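Techylectin-5A (Tachypleus tridentatus, PDB 1JC9) agglutinates bacteria and human erythrocytes in horseshoe crab innate immunity, by recognising acetyl groups on the target cells. Local coordinates at residues 65-70 and 74-79; 122-125 and 129-132. All coordinates share one frame; numbering follows the deposited sequence.

In the fold
Both contacts belong to the fibrinogen-related domain and reach its large antiparallel sheet; interaction 1 touches helix 127-136, and interaction 2 includes part of it. Interaction 1 (65-70 with 74-79) joins the end of strand 61-65 to strand 76-81; interaction 2 (122-125 with 129-132) joins strand 123-124 to the helix that follows it. Their centres lie 11 Å apart, and they meet where Leu76 CD2 packs 3.5 Å from Arg129 NE and where Ser69 CB comes 4.2 Å from Ala132 CB. Interaction 2 is the more central, about 8 Å from the centre of the chain against about 17 Å for interaction 1. Neither includes a residue of the acetyl-sugar pocket or the calcium site.

Interaction 1: residues 65-70 and 74-79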
# COMPACT_ATOMS: atom_id res chain seq x y z
N ILE A 65 9.52 -14.51 -7.02
CA ILE A 65 8.59 -14.57 -8.14
C ILE A 65 9.21 -14.01 -9.41
O ILE A 65 10.20 -13.27 -9.36
CB ILE A 65 7.29 -13.78 -7.85
CG1 ILE A 65 7.60 -12.32 -7.54
CG2 ILE A 65 6.54 -14.43 -6.69
CD1 ILE A 65 6.38 -11.41 -7.59
N TRP A 66 8.63 -14.38 -10.54
CA TRP A 66 9.08 -13.93 -11.85
C TRP A 66 7.98 -13.09 -12.51
O TRP A 66 7.17 -13.61 -13.27
CB TRP A 66 9.38 -15.13 -12.76
CG TRP A 66 10.75 -15.69 -12.63
CD1 TRP A 66 11.82 -15.47 -13.46
CD2 TRP A 66 11.22 -16.59 -11.61
NE1 TRP A 66 12.92 -16.17 -13.02
CE2 TRP A 66 12.58 -16.87 -11.89
CE3 TRP A 66 10.62 -17.18 -10.49
CZ2 TRP A 66 13.35 -17.72 -11.09
CZ3 TRP A 66 11.39 -18.03 -9.69
CH2 TRP A 66 12.74 -18.28 -10.00
N PRO A 67 7.91 -11.79 -12.20
CA PRO A 67 6.85 -11.03 -12.86
C PRO A 67 7.10 -11.05 -14.37
O PRO A 67 8.23 -11.29 -14.82
CB PRO A 67 6.99 -9.63 -12.25
CG PRO A 67 8.44 -9.55 -11.90
CD PRO A 67 8.73 -10.93 -11.34
N LYS A 68 6.05 -10.83 -15.17
CA LYS A 68 6.23 -10.85 -16.61
C LYS A 68 7.26 -9.84 -17.08
O LYS A 68 7.88 -10.03 -18.12
CB LYS A 68 4.89 -10.64 -17.31
CG LYS A 68 3.94 -11.81 -17.11
CD LYS A 68 2.71 -11.71 -17.98
CE LYS A 68 1.83 -12.94 -17.80
NZ LYS A 68 0.62 -12.89 -18.67
N SER A 69 7.45 -8.77 -16.31
CA SER A 69 8.42 -7.74 -16.66
C SER A 69 9.77 -7.96 -15.96
O SER A 69 10.51 -7.01 -15.74
CB SER A 69 7.91 -6.35 -16.25
OG SER A 69 6.70 -6.04 -16.92
N TRP A 70 10.08 -9.21 -15.62
CA TRP A 70 11.34 -9.49 -14.92
C TRP A 70 12.57 -8.98 -15.67
O TRP A 70 13.58 -8.65 -15.04
CB TRP A 70 11.49 -10.99 -14.63
CG TRP A 70 11.69 -11.86 -15.84
CD1 TRP A 70 10.73 -12.54 -16.52
CD2 TRP A 70 12.93 -12.12 -16.51
NE1 TRP A 70 11.28 -13.22 -17.58
CE2 TRP A 70 12.63 -12.98 -17.60
CE3 TRP A 70 14.25 -11.72 -16.31
CZ2 TRP A 70 13.62 -13.43 -18.48
CZ3 TRP A 70 15.24 -12.17 -17.19
CH2 TRP A 70 14.91 -13.02 -18.26
N GLY A 74 13.49 -7.33 -12.77
CA GLY A 74 14.14 -8.52 -12.25
C GLY A 74 13.19 -9.37 -11.43
O GLY A 74 12.01 -9.04 -11.28
N THR A 75 13.69 -10.49 -10.91
CA THR A 75 12.85 -11.34 -10.08
C THR A 75 12.80 -10.64 -8.73
O THR A 75 13.66 -9.81 -8.43
CB THR A 75 13.44 -12.76 -9.93
OG1 THR A 75 14.77 -12.68 -9.42
CG2 THR A 75 13.46 -13.46 -11.28
N LEU A 76 11.79 -10.95 -7.93
CA LEU A 76 11.65 -10.27 -6.64
C LEU A 76 11.25 -11.22 -5.54
O LEU A 76 10.61 -12.24 -5.79
CB LEU A 76 10.53 -9.22 -6.72
CG LEU A 76 10.28 -8.47 -8.02
CD1 LEU A 76 8.86 -7.91 -8.02
CD2 LEU A 76 11.31 -7.36 -8.17
N ASN A 77 11.63 -10.86 -4.32
CA ASN A 77 11.24 -11.62 -3.15
C ASN A 77 10.05 -10.83 -2.62
O ASN A 77 10.17 -9.65 -2.31
CB ASN A 77 12.33 -11.65 -2.08
CG ASN A 77 13.36 -12.72 -2.34
OD1 ASN A 77 13.02 -13.86 -2.66
ND2 ASN A 77 14.64 -12.37 -2.18
N VAL A 78 8.89 -11.48 -2.53
CA VAL A 78 7.71 -10.81 -2.03
C VAL A 78 7.13 -11.60 -0.87
O VAL A 78 7.40 -12.80 -0.72
CB VAL A 78 6.62 -10.68 -3.12
CG1 VAL A 78 7.14 -9.84 -4.27
CG2 VAL A 78 6.20 -12.06 -3.61
N TYR A 79 6.33 -10.94 -0.05
CA TYR A 79 5.70 -11.64 1.05
C TYR A 79 4.31 -12.06 0.60
O TYR A 79 3.53 -11.25 0.11
CB TYR A 79 5.58 -10.75 2.29
CG TYR A 79 5.10 -11.53 3.49
CD1 TYR A 79 3.75 -11.81 3.67
CD2 TYR A 79 6.01 -12.03 4.42
CE1 TYR A 79 3.31 -12.58 4.75
CE2 TYR A 79 5.58 -12.80 5.50
CZ TYR A 79 4.23 -13.06 5.66
OH TYR A 79 3.82 -13.83 6.72
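Ile65 and Leu76 form an antiparallel hydrogen-bonded pair, whose two backbone bonds set the register in which the side chains of Ile65, Leu76 and Val78 meet. Ile65 N gives its hydrogen to Leu76 O at 2.8 Å, and Leu76 N returns one to Ile65 O at 3.2 Å; the first acceptor is met nearly end-on, the second by a donor tilted from the carbonyl plane. Ile65 holds CG1 between its backbone N and carbonyl carbon (chi1 58°), which brings CG1 to 3.5 Å from Leu76 O and lets CD1 reach Val78 CG1 at 3.8 Å. The two branched side chains cross at about a right angle, with both methyls of Val78 against the isoleucine. Pro67 contributes CG, 4.2 Å from Leu76 CD1, and the same proline together with Ile65 rests on Leu133 of helix 127-136.

Trp66 and Thr75 form the more open half. Their side chains run alongside each other, pointing the same way, and Thr75 CG2 sits over one face of the indole, 3.4 Å from the centroid of the five-membered ring and only 16° off its normal, a CH-pi contact. Thr75 can offer that methyl because OG1 occupies the other branch, between N and the carbonyl carbon (chi1 56°), where it hydrogen-bonds with Arg64 NE. Between the two strands a type I turn, Pro67 to Trp70, leads into helix 70-73, and Gly74 leaves that helix with positive phi.

Thr75 thus divides its chemistry, its hydroxyl engaged by an arginine and its methyl by an aromatic face, while the aliphatic side chains of Ile65, Leu76 and Val78 are buried. Polar bonding at the backbone and apolar packing beside it secure the same strand pair.

Interaction 2: residues 122-125 and 129-132; sequences DFWL and RIFA
Leu125 and Arg129 stand 6.7 Å apart between their CA atoms, the nearest backbone approach as the chain leaves strand 123-124 and enters helix 127-136. Trp124 is extended and Leu125 helix-like, consistent with the chain turning there. The helix begins two residues later, and its first turn brings Arg129 and Ile130 back toward the strand end with their CB atoms directed at it.

Arg129 is extended from CG to NE and crosses the leucine side chain at about a right angle. Its CB lies 4.1 Å from Leu125 CG, while its NH1 donates to Leu125 O at 3.1 Å with an N-H...O angle of 153°. The donor lies in the carbonyl plane; seen from the arginine, the oxygen is 18° out of the guanidinium plane, near its edge. The methylene CD also comes within 3.2 Å of Leu125 O, so the arginine's aliphatic shaft and charged end share one carbonyl.

Ile130 reaches both Trp124 and Leu125. Its CD1 is 3.6 Å from Trp124 CZ2, lying 3.5 Å above the indole plane but displaced toward the rim, and its CG1 is 4.3 Å from Leu125 CB. Trp124 places its ring there with CG anti to the backbone N (chi1 176°). Tyr112 meets the same indole edge-to-face, and Asn127 OD1 accepts a weak hydrogen bond from its NE1, while Leu125 pairs through its backbone with Ile92 of strand 89-95.

Here a short strand-to-helix connection is closed by a partly exposed arginine, whose charge probably strengthens the bond to the carbonyl, and by apolar packing of the buried Ile130 against Trp124 and Leu125.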
# COMPACT_ATOMS: atom_id res chain seq x y z
N ASP A 122 7.96 -3.99 8.39
CA ASP A 122 7.31 -2.86 7.73
C ASP A 122 8.09 -2.46 6.48
O ASP A 122 9.31 -2.38 6.50
CB ASP A 122 7.15 -1.67 8.70
CG ASP A 122 8.41 -1.36 9.49
OD1 ASP A 122 9.30 -2.23 9.60
OD2 ASP A 122 8.50 -0.24 10.03
N PHE A 123 7.37 -2.23 5.38
CA PHE A 123 8.03 -1.90 4.12
C PHE A 123 7.08 -1.33 3.07
O PHE A 123 5.86 -1.29 3.26
CB PHE A 123 8.65 -3.16 3.52
CG PHE A 123 7.63 -4.12 2.95
CD1 PHE A 123 6.80 -4.85 3.79
CD2 PHE A 123 7.46 -4.23 1.57
CE1 PHE A 123 5.80 -5.68 3.28
CE2 PHE A 123 6.46 -5.05 1.04
CZ PHE A 123 5.63 -5.78 1.89
N TRP A 124 7.67 -0.89 1.96
CA TRP A 124 6.96 -0.37 0.80
C TRP A 124 7.68 -1.10 -0.33
O TRP A 124 8.89 -0.94 -0.50
CB TRP A 124 7.14 1.14 0.64
CG TRP A 124 6.49 1.67 -0.61
CD1 TRP A 124 7.11 2.04 -1.77
CD2 TRP A 124 5.08 1.86 -0.83
NE1 TRP A 124 6.17 2.45 -2.70
CE2 TRP A 124 4.92 2.35 -2.15
CE3 TRP A 124 3.94 1.66 -0.04
CZ2 TRP A 124 3.67 2.65 -2.69
CZ3 TRP A 124 2.69 1.96 -0.59
CH2 TRP A 124 2.57 2.45 -1.90
N LEU A 125 6.95 -1.90 -1.10
CA LEU A 125 7.56 -2.69 -2.17
C LEU A 125 8.34 -1.90 -3.22
O LEU A 125 9.37 -2.37 -3.70
CB LEU A 125 6.49 -3.55 -2.85
CG LEU A 125 7.02 -4.64 -3.79
CD1 LEU A 125 7.83 -5.66 -2.99
CD2 LEU A 125 5.85 -5.32 -4.49
N ARG A 129 8.05 -1.59 -8.99
CA ARG A 129 7.64 -2.98 -8.83
C ARG A 129 6.13 -3.10 -8.79
O ARG A 129 5.56 -4.05 -9.32
CB ARG A 129 8.25 -3.57 -7.55
CG ARG A 129 9.73 -3.87 -7.66
CD ARG A 129 10.29 -4.03 -6.28
NE ARG A 129 11.70 -4.43 -6.26
CZ ARG A 129 12.43 -4.47 -5.15
NH1 ARG A 129 11.89 -4.13 -3.98
NH2 ARG A 129 13.70 -4.84 -5.21
N ILE A 130 5.47 -2.14 -8.15
CA ILE A 130 4.02 -2.15 -8.07
C ILE A 130 3.44 -1.93 -9.47
O ILE A 130 2.43 -2.54 -9.84
CB ILE A 130 3.51 -1.08 -7.08
CG1 ILE A 130 3.99 -1.43 -5.67
CG2 ILE A 130 1.99 -0.98 -7.14
CD1 ILE A 130 3.68 -0.39 -4.61
N PHE A 131 4.08 -1.06 -10.24
CA PHE A 131 3.64 -0.81 -11.61
C PHE A 131 3.76 -2.12 -12.40
O PHE A 131 2.82 -2.52 -13.10
CB PHE A 131 4.52 0.26 -12.28
CG PHE A 131 4.48 0.23 -13.78
CD1 PHE A 131 3.40 0.76 -14.48
CD2 PHE A 131 5.51 -0.37 -14.50
CE1 PHE A 131 3.34 0.69 -15.86
CE2 PHE A 131 5.47 -0.45 -15.89
CZ PHE A 131 4.38 0.09 -16.58
N ALA A 132 4.91 -2.78 -12.28
CA ALA A 132 5.16 -4.03 -13.00
C ALA A 132 4.14 -5.11 -12.66
O ALA A 132 3.65 -5.80 -13.56
CB ALA A 132 6.58 -4.53 -12.69